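DegT/DnrJ/EryC1/StrS aminotransferase (Brucella abortus 2308, PDB 4QGR) catalyses amino-group transfer, with pyridoxal 5'-phosphate as its cofactor. Local coordinates at the interface of chains A and B. Numbering follows the deposited sequence. Chains: chain A/B, DegT/DnrJ/EryC1/StrS aminotransferase.

Contact 1: the interface of chains A and B. Residues chain A 227-228, 240-242; chain B 67, 92, 94, 97.
Two segments, 227-228 and 240-242, of the long connection between helices 215-224 and 247-278 of chain A meet the start of helix 94-101 of chain B and the loops carrying B:Thr67 and B:Phe92. This is a fold-type I aminotransferase of the DegT/DnrJ/EryC1/StrS family, whose active sites are typically built at the dimer interface. The imidazole of A:His227 reaches in among chain B residues, held along its edge and over one face. Its ND1 gives a nearly straight hydrogen bond of 2.6 Å to OE1 of B:Glu97, in the ring plane and on the syn lone pair of the carboxylate. B:Glu97 reaches this point with CG anti to its backbone N (chi1 -177°) and an extended chain. Ring and carboxylate planes are 24° apart. OE2 of B:Glu97 accepts a hydrogen bond from N of A:Gly240 at 3.0 Å, from above the carboxylate plane, and water 1 links OE2 to the carbonyl O of A:His227. B:Phe92 turns its edge to the imidazole face at 90°, with CE2 3.6 Å from NE2 of A:His227. The hydroxyl OG1 of B:Thr67 lies in the imidazole plane, 3.2 Å from CE1 of A:His227. CB of A:Asn242 lies 3.9 Å from OG1 of B:Thr67, both positions that can contact pyridoxal 5'-phosphate.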
ATOM      1  N   HIS A 227      -4.821   3.462  -9.789  1.00 17.86           N
ATOM      2  CA  HIS A 227      -3.967   3.899 -10.914  1.00 19.33           C
ATOM      3  C   HIS A 227      -4.518   5.042 -11.758  1.00 19.89           C
ATOM      4  O   HIS A 227      -4.237   5.135 -12.954  1.00 22.02           O
ATOM      5  CB  HIS A 227      -3.661   2.704 -11.835  1.00 19.84           C
ATOM      6  CG  HIS A 227      -3.101   1.541 -11.106  1.00 19.86           C
ATOM      7  ND1 HIS A 227      -1.812   1.527 -10.615  1.00 20.05           N
ATOM      8  CD2 HIS A 227      -3.660   0.374 -10.725  1.00 19.79           C
ATOM      9  CE1 HIS A 227      -1.600   0.397  -9.974  1.00 18.86           C
ATOM     10  NE2 HIS A 227      -2.707  -0.319 -10.025  1.00 19.93           N
ATOM     11  N   GLY A 228      -5.262   5.955 -11.149  1.00 19.59           N
ATOM     12  CA  GLY A 228      -5.748   7.129 -11.856  1.00 20.62           C
ATOM     13  C   GLY A 228      -6.776   6.822 -12.952  1.00 21.94           C
ATOM     14  O   GLY A 228      -6.805   7.512 -13.978  1.00 21.38           O
ATOM     15  N   GLY A 240      -1.625   7.608 -10.648  1.00 17.78           N
ATOM     16  CA  GLY A 240      -2.155   7.122  -9.356  1.00 16.82           C
ATOM     17  C   GLY A 240      -1.259   6.102  -8.669  1.00 17.00           C
ATOM     18  O   GLY A 240      -0.054   6.018  -8.961  1.00 17.11           O
ATOM     19  N   ILE A 241      -1.879   5.332  -7.757  1.00 15.69           N
ATOM     20  CA  ILE A 241      -1.202   4.276  -7.023  1.00 15.09           C
ATOM     21  C   ILE A 241      -2.123   3.051  -6.921  1.00 14.93           C
ATOM     22  O   ILE A 241      -3.228   3.043  -7.502  1.00 14.55           O
ATOM     23  CB  ILE A 241      -0.756   4.773  -5.644  1.00 14.69           C
ATOM     24  CG1 ILE A 241      -1.956   5.253  -4.809  1.00 14.46           C
ATOM     25  CG2 ILE A 241       0.278   5.895  -5.748  1.00 14.90           C
ATOM     26  CD1 ILE A 241      -1.570   5.526  -3.368  1.00 13.92           C
ATOM     27  N   ASN A 242      -1.673   2.024  -6.203  1.00 13.91           N
ATOM     28  CA  ASN A 242      -2.556   0.923  -5.863  1.00 14.17           C
ATOM     29  C   ASN A 242      -2.802   0.997  -4.379  1.00 13.33           C
ATOM     30  O   ASN A 242      -1.931   0.607  -3.615  1.00 12.12           O
ATOM     31  CB  ASN A 242      -1.908  -0.427  -6.177  1.00 14.76           C
ATOM     32  CG  ASN A 242      -2.784  -1.612  -5.776  1.00 15.02           C
ATOM     33  OD1 ASN A 242      -3.874  -1.461  -5.242  1.00 15.25           O
ATOM     34  ND2 ASN A 242      -2.286  -2.804  -6.024  1.00 16.04           N
TER
ATOM     35  N   THR B  67       2.861  -2.886  -7.542  1.00 15.36           N
ATOM     36  CA  THR B  67       3.167  -1.531  -7.945  1.00 15.44           C
ATOM     37  C   THR B  67       4.287  -0.958  -7.065  1.00 15.62           C
ATOM     38  O   THR B  67       5.332  -0.471  -7.579  1.00 16.41           O
ATOM     39  CB  THR B  67       1.891  -0.675  -7.933  1.00 15.20           C
ATOM     40  OG1 THR B  67       0.893  -1.281  -8.776  1.00 14.98           O
ATOM     41  CG2 THR B  67       2.154   0.729  -8.431  1.00 15.04           C
ATOM     42  N   PHE B  92       0.618  -3.574 -18.213  1.00 22.26           N
ATOM     43  CA  PHE B  92      -0.235  -2.955 -17.215  1.00 21.60           C
ATOM     44  C   PHE B  92       0.346  -1.595 -16.820  1.00 20.17           C
ATOM     45  O   PHE B  92       1.539  -1.414 -16.843  1.00 20.29           O
ATOM     46  CB  PHE B  92      -0.361  -3.882 -15.991  1.00 21.64           C
ATOM     47  CG  PHE B  92      -1.314  -3.385 -14.960  1.00 20.88           C
ATOM     48  CD1 PHE B  92      -2.671  -3.443 -15.176  1.00 22.34           C
ATOM     49  CD2 PHE B  92      -0.852  -2.830 -13.777  1.00 22.00           C
ATOM     50  CE1 PHE B  92      -3.559  -2.991 -14.245  1.00 22.14           C
ATOM     51  CE2 PHE B  92      -1.733  -2.334 -12.835  1.00 20.94           C
ATOM     52  CZ  PHE B  92      -3.089  -2.418 -13.063  1.00 22.15           C
ATOM     53  N   ALA B  94       0.950   0.105 -14.122  1.00 19.71           N
ATOM     54  CA  ALA B  94       1.938   0.279 -13.029  1.00 19.50           C
ATOM     55  C   ALA B  94       3.358   0.378 -13.566  1.00 19.65           C
ATOM     56  O   ALA B  94       4.172   1.122 -13.019  1.00 19.86           O
ATOM     57  CB  ALA B  94       1.856  -0.839 -11.987  1.00 18.47           C
ATOM     58  N   GLU B  97       3.635   3.862 -14.673  1.00 20.64           N
ATOM     59  CA  GLU B  97       3.108   4.789 -13.657  1.00 19.93           C
ATOM     60  C   GLU B  97       4.141   5.116 -12.581  1.00 19.87           C
ATOM     61  O   GLU B  97       4.293   6.288 -12.165  1.00 19.50           O
ATOM     62  CB  GLU B  97       1.876   4.185 -13.017  1.00 19.88           C
ATOM     63  CG  GLU B  97       1.163   5.070 -11.989  1.00 19.94           C
ATOM     64  CD  GLU B  97      -0.021   4.321 -11.404  1.00 19.88           C
ATOM     65  OE1 GLU B  97       0.189   3.195 -10.855  1.00 18.90           O
ATOM     66  OE2 GLU B  97      -1.178   4.806 -11.566  1.00 19.52           O
TER
HETATM   67  O   HOH W   1      -1.586   6.353 -13.895  1.00 24.55           O

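Contact 2: the interface of chains A and B. Residues chain A 205-206, 246, 249; chain B 38-39, 244, 246.
The carboxylate of A:Asp206 and the guanidinium of B:Arg244 meet edge to edge, their planes only 5° apart although the two side chains cross at about a right angle. In this part of the aminotransferase's two-fold dimer interface, near the active site, A:Gly205 and A:Asp206 dock on the partner's segment 244-246. B:Arg244 grips side-on: NH2 forms a salt bridge and hydrogen bond of 2.7 Å to OD1 of A:Asp206, and NE donates to OD2 of A:Asp206 at 3.0 Å. Both oxygens use their syn lone pairs, so the paired bonds fix the rotation of both groups. A bend at chi3 (-66°) turns the head of B:Arg244 towards the acid, and CG2 of B:Ile39 covers the centre of one guanidinium face. CD1 of B:Ile39 packs against the backbone of A:Gly205.

OD1 of B:Asp246 accepts a nearly straight hydrogen bond of 3.0 Å from N of A:Asp206, which arrives from above the carboxylate plane. OD2 of A:Asp206 and OD1 of B:Asp246 are 4.2 Å apart, not in contact, and their like charges may be eased by B:Arg244 and by water 4, which bridges them. Water 2 links the carbonyl O of A:Asp206 to OD2 of B:Asp246. A:Asp246 and B:Asp246 come from opposite directions, their carboxylates 65° apart. Water 3 joins their OD2 atoms and is hydrogen-bonded to the amide of A:Gln249, whose NE2 lies 3.0 Å from the water oxygen.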
ATOM      1  N   GLY A 205      -4.238  -6.295   9.714  1.00 11.19           N
ATOM      2  CA  GLY A 205      -3.292  -6.102   8.646  1.00 10.89           C
ATOM      3  C   GLY A 205      -3.149  -4.585   8.496  1.00 10.96           C
ATOM      4  O   GLY A 205      -3.507  -3.833   9.397  1.00 11.35           O
ATOM      5  N   ASP A 206      -2.596  -4.136   7.389  1.00 10.89           N
ATOM      6  CA  ASP A 206      -2.627  -2.707   7.053  1.00 10.21           C
ATOM      7  C   ASP A 206      -3.969  -2.330   6.398  1.00 10.31           C
ATOM      8  O   ASP A 206      -4.522  -3.101   5.625  1.00  9.86           O
ATOM      9  CB  ASP A 206      -1.460  -2.309   6.146  1.00 10.54           C
ATOM     10  CG  ASP A 206      -0.145  -2.080   6.921  1.00 11.35           C
ATOM     11  OD1 ASP A 206      -0.110  -1.229   7.868  1.00 12.13           O
ATOM     12  OD2 ASP A 206       0.844  -2.795   6.654  1.00 11.71           O
ATOM     13  N   ASP A 246      -8.413  -4.382   1.678  1.00 11.67           N
ATOM     14  CA  ASP A 246      -8.758  -5.754   1.285  1.00 12.07           C
ATOM     15  C   ASP A 246     -10.174  -6.083   1.813  1.00 12.41           C
ATOM     16  O   ASP A 246     -10.545  -5.667   2.920  1.00 12.51           O
ATOM     17  CB  ASP A 246      -7.828  -6.796   1.904  1.00 11.52           C
ATOM     18  CG  ASP A 246      -6.402  -6.733   1.439  1.00 11.80           C
ATOM     19  OD1 ASP A 246      -6.067  -6.187   0.324  1.00 11.33           O
ATOM     20  OD2 ASP A 246      -5.560  -7.292   2.236  1.00 12.03           O
ATOM     21  N   GLN A 249     -10.101  -7.472   5.217  1.00 11.78           N
ATOM     22  CA  GLN A 249      -9.929  -6.509   6.298  1.00 11.35           C
ATOM     23  C   GLN A 249     -11.178  -5.661   6.510  1.00 11.17           C
ATOM     24  O   GLN A 249     -11.518  -5.298   7.668  1.00 11.40           O
ATOM     25  CB  GLN A 249      -8.699  -5.611   6.022  1.00 11.19           C
ATOM     26  CG  GLN A 249      -7.392  -6.349   6.000  1.00 11.23           C
ATOM     27  CD  GLN A 249      -7.133  -7.185   7.224  1.00 11.33           C
ATOM     28  OE1 GLN A 249      -7.586  -6.861   8.336  1.00 11.35           O
ATOM     29  NE2 GLN A 249      -6.325  -8.225   7.051  1.00 11.31           N
TER
ATOM     30  N   TYR B  38      -0.193  -9.411  13.497  1.00 12.41           N
ATOM     31  CA  TYR B  38      -0.817  -9.126  12.196  1.00 12.26           C
ATOM     32  C   TYR B  38       0.042  -8.319  11.253  1.00 12.12           C
ATOM     33  O   TYR B  38      -0.221  -8.320  10.038  1.00 11.69           O
ATOM     34  CB  TYR B  38      -2.193  -8.411  12.367  1.00 12.19           C
ATOM     35  CG  TYR B  38      -3.147  -9.138  13.305  1.00 12.43           C
ATOM     36  CD1 TYR B  38      -3.529 -10.435  13.067  1.00 12.85           C
ATOM     37  CD2 TYR B  38      -3.637  -8.524  14.437  1.00 12.37           C
ATOM     38  CE1 TYR B  38      -4.366 -11.099  13.932  1.00 12.79           C
ATOM     39  CE2 TYR B  38      -4.493  -9.202  15.313  1.00 13.37           C
ATOM     40  CZ  TYR B  38      -4.843 -10.503  15.038  1.00 13.40           C
ATOM     41  OH  TYR B  38      -5.694 -11.212  15.855  1.00 14.45           O
ATOM     42  N   ILE B  39       1.107  -7.712  11.798  1.00 12.49           N
ATOM     43  CA  ILE B  39       2.077  -6.914  11.016  1.00 12.86           C
ATOM     44  C   ILE B  39       3.452  -7.577  11.172  1.00 12.85           C
ATOM     45  O   ILE B  39       3.968  -7.727  12.292  1.00 12.74           O
ATOM     46  CB  ILE B  39       2.153  -5.454  11.540  1.00 13.46           C
ATOM     47  CG1 ILE B  39       0.760  -4.807  11.602  1.00 13.04           C
ATOM     48  CG2 ILE B  39       3.076  -4.587  10.678  1.00 13.81           C
ATOM     49  CD1 ILE B  39       0.147  -4.630  10.224  1.00 13.00           C
ATOM     50  N   ARG B 244       3.923  -3.221   3.276  1.00 11.71           N
ATOM     51  CA  ARG B 244       4.099  -4.502   3.958  1.00 12.34           C
ATOM     52  C   ARG B 244       3.109  -5.521   3.452  1.00 12.14           C
ATOM     53  O   ARG B 244       1.981  -5.190   3.072  1.00 12.21           O
ATOM     54  CB  ARG B 244       3.892  -4.328   5.445  1.00 12.07           C
ATOM     55  CG  ARG B 244       4.984  -3.467   6.065  1.00 12.64           C
ATOM     56  CD  ARG B 244       4.762  -3.212   7.552  1.00 13.12           C
ATOM     57  NE  ARG B 244       3.589  -2.399   7.852  1.00 13.10           N
ATOM     58  CZ  ARG B 244       3.473  -1.544   8.872  1.00 14.33           C
ATOM     59  NH1 ARG B 244       4.509  -1.297   9.698  1.00 17.02           N
ATOM     60  NH2 ARG B 244       2.344  -0.890   9.056  1.00 14.07           N
ATOM     61  N   ASP B 246       0.838  -8.351   4.594  1.00 11.27           N
ATOM     62  CA  ASP B 246       0.161  -8.733   5.879  1.00 11.33           C
ATOM     63  C   ASP B 246       0.501 -10.165   6.278  1.00 11.46           C
ATOM     64  O   ASP B 246       0.569 -11.036   5.417  1.00 11.61           O
ATOM     65  CB  ASP B 246      -1.381  -8.716   5.743  1.00 10.97           C
ATOM     66  CG  ASP B 246      -1.967  -7.322   5.495  1.00 10.77           C
ATOM     67  OD1 ASP B 246      -1.297  -6.250   5.705  1.00 10.32           O
ATOM     68  OD2 ASP B 246      -3.140  -7.305   5.056  1.00 10.67           O
TER
HETATM   69  O   HOH W   2      -3.659  -4.929   3.953  1.00  9.70           O
HETATM   70  O   HOH W   3      -5.217  -8.789   4.313  1.00 11.51           O
HETATM   71  O   HOH W   4       0.941  -5.567   7.046  1.00 12.32           O

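Contact 3: the interface of chains A and B. Residues chain A 65, 67, 92, 94, 97, 206; chain B 227, 242.
B:His227 and B:Asn242 bury the most surface in this patch, pushing from one long connection between helices 215-224 and 247-278 of chain B into the cofactor-binding side of chain A, an aminotransferase subunit. The imidazole ND1 of B:His227 donates a nearly straight hydrogen bond of 2.6 Å to OE1 of A:Glu97. The oxygen lies in the ring plane, while the nitrogen meets the carboxylate on its syn side, 17° out of the carboxylate plane. Water 5 connects OE2 of A:Glu97 with the carbonyl O of B:His227. A:Phe92 stands nearly perpendicular to the imidazole, edge-to-face, and OG1 of A:Thr67 lies in the imidazole plane beside CE1 of B:His227.

B:Asn242 extends with CG anti to its backbone N (chi1 170°), bringing its amide up to both A:Asn65 and A:Asp206. The side chains of B:Asn242 and A:Asn65 run past each other in opposite directions, with their amide planes 28° apart. ND2 of A:Asn65 is 3.2 Å from the carbonyl O of B:Asn242. A:Asn65 is steadied within its own chain, where its OD1 accepts a hydrogen bond of 2.8 Å from N of A:Thr67, in the carbonyl plane. ND2 of B:Asn242 makes a long, weak but straight hydrogen bond to OD1 of A:Asp206 at 3.4 Å. A:Asn65 and A:Thr67 lie in the turn from strand 59-63 to helix 68-76, beside the start of helix 94-101, and the centre of the patch is about 9 Å from A:Lys199.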
ATOM      1  N   ASN A  65      -3.686   1.950   3.609  1.00 10.92           N
ATOM      2  CA  ASN A  65      -3.089   2.319   4.860  1.00 10.59           C
ATOM      3  C   ASN A  65      -3.196   3.827   5.057  1.00 10.19           C
ATOM      4  O   ASN A  65      -3.620   4.566   4.150  1.00  9.94           O
ATOM      5  CB  ASN A  65      -1.616   1.831   4.972  1.00 10.17           C
ATOM      6  CG  ASN A  65      -0.714   2.529   3.978  1.00 10.67           C
ATOM      7  OD1 ASN A  65      -0.527   3.743   4.044  1.00 10.29           O
ATOM      8  ND2 ASN A  65      -0.204   1.788   3.029  1.00 10.80           N
ATOM      9  N   THR A  67      -0.929   6.063   5.541  1.00 10.90           N
ATOM     10  CA  THR A  67       0.115   6.878   4.911  1.00 10.67           C
ATOM     11  C   THR A  67      -0.375   7.232   3.503  1.00 11.15           C
ATOM     12  O   THR A  67      -0.436   8.430   3.107  1.00 10.92           O
ATOM     13  CB  THR A  67       1.454   6.108   4.857  1.00 10.93           C
ATOM     14  OG1 THR A  67       1.860   5.778   6.189  1.00 10.34           O
ATOM     15  CG2 THR A  67       2.513   6.951   4.175  1.00 10.83           C
ATOM     16  N   PHE A  92       3.842  10.981  14.005  1.00 12.83           N
ATOM     17  CA  PHE A  92       4.399   9.863  13.256  1.00 13.86           C
ATOM     18  C   PHE A  92       4.959  10.314  11.922  1.00 13.14           C
ATOM     19  O   PHE A  92       4.435  11.249  11.302  1.00 12.46           O
ATOM     20  CB  PHE A  92       3.302   8.826  13.024  1.00 14.21           C
ATOM     21  CG  PHE A  92       3.785   7.561  12.381  1.00 15.61           C
ATOM     22  CD1 PHE A  92       4.555   6.645  13.102  1.00 17.56           C
ATOM     23  CD2 PHE A  92       3.439   7.264  11.091  1.00 15.27           C
ATOM     24  CE1 PHE A  92       5.013   5.477  12.494  1.00 17.74           C
ATOM     25  CE2 PHE A  92       3.878   6.103  10.478  1.00 16.05           C
ATOM     26  CZ  PHE A  92       4.642   5.192  11.191  1.00 16.06           C
ATOM     27  N   ALA A  94       4.868   9.505   8.801  1.00 10.48           N
ATOM     28  CA  ALA A  94       3.996   9.609   7.637  1.00 10.53           C
ATOM     29  C   ALA A  94       3.480  11.027   7.371  1.00 10.96           C
ATOM     30  O   ALA A  94       3.464  11.415   6.265  1.00 11.07           O
ATOM     31  CB  ALA A  94       2.817   8.681   7.791  1.00 10.62           C
ATOM     32  N   GLU A  97       6.384  12.725   5.755  1.00 12.37           N
ATOM     33  CA  GLU A  97       6.996  11.953   4.718  1.00 12.75           C
ATOM     34  C   GLU A  97       6.252  12.031   3.395  1.00 12.67           C
ATOM     35  O   GLU A  97       6.896  12.139   2.342  1.00 13.39           O
ATOM     36  CB  GLU A  97       7.090  10.508   5.170  1.00 13.64           C
ATOM     37  CG  GLU A  97       7.671   9.554   4.135  1.00 14.51           C
ATOM     38  CD  GLU A  97       7.582   8.119   4.659  1.00 15.66           C
ATOM     39  OE1 GLU A  97       6.454   7.638   4.862  1.00 16.61           O
ATOM     40  OE2 GLU A  97       8.669   7.526   4.952  1.00 16.26           O
ATOM     41  N   ASP A 206      -2.596  -4.136   7.389  1.00 10.89           N
ATOM     42  CA  ASP A 206      -2.627  -2.707   7.053  1.00 10.21           C
ATOM     43  C   ASP A 206      -3.969  -2.330   6.398  1.00 10.31           C
ATOM     44  O   ASP A 206      -4.522  -3.101   5.625  1.00  9.86           O
ATOM     45  CB  ASP A 206      -1.460  -2.309   6.146  1.00 10.54           C
ATOM     46  CG  ASP A 206      -0.145  -2.080   6.921  1.00 11.35           C
ATOM     47  OD1 ASP A 206      -0.110  -1.229   7.868  1.00 12.13           O
ATOM     48  OD2 ASP A 206       0.844  -2.795   6.654  1.00 11.71           O
TER
ATOM     49  N   HIS B 227       9.024   3.389   5.950  1.00 14.10           N
ATOM     50  CA  HIS B 227       9.286   4.836   6.107  1.00 14.43           C
ATOM     51  C   HIS B 227      10.745   5.220   6.151  1.00 14.26           C
ATOM     52  O   HIS B 227      11.105   6.248   6.717  1.00 14.94           O
ATOM     53  CB  HIS B 227       8.569   5.357   7.351  1.00 15.16           C
ATOM     54  CG  HIS B 227       7.119   5.014   7.381  1.00 14.97           C
ATOM     55  ND1 HIS B 227       6.187   5.664   6.598  1.00 15.47           N
ATOM     56  CD2 HIS B 227       6.441   4.067   8.066  1.00 15.57           C
ATOM     57  CE1 HIS B 227       4.993   5.145   6.824  1.00 14.69           C
ATOM     58  NE2 HIS B 227       5.124   4.163   7.692  1.00 15.03           N
ATOM     59  N   ASN B 242       4.745   3.058   3.278  1.00 11.72           N
ATOM     60  CA  ASN B 242       4.309   1.944   4.118  1.00 11.30           C
ATOM     61  C   ASN B 242       3.930   0.848   3.150  1.00 11.48           C
ATOM     62  O   ASN B 242       2.850   0.895   2.559  1.00 10.93           O
ATOM     63  CB  ASN B 242       3.112   2.360   4.988  1.00 12.04           C
ATOM     64  CG  ASN B 242       2.493   1.187   5.691  1.00 12.48           C
ATOM     65  OD1 ASN B 242       3.007   0.057   5.606  1.00 12.78           O
ATOM     66  ND2 ASN B 242       1.405   1.433   6.397  1.00 13.07           N
TER
HETATM   67  O   HOH W   5      10.772   8.986   5.554  1.00 13.94           O

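Contacts 1 and 3 share a twin core related by the two-fold axis, their centres about 18 Å apart: each sets the histidine segment of one chain against helix 94-101 of the other. The centre of contact 2 lies about 13 Å from that of contact 3, with which it shares A:Asp206, and about 20 Å from that of contact 1. The segment from B:Asn242 to B:Asp246 spans contacts 3 and 2. The centre of contact 1 is about 25 Å from A:Lys199 because it belongs to the other subunit's active site. Each subunit is thus likely to contribute to its partner's cofactor pocket, consistent with a functional dimer.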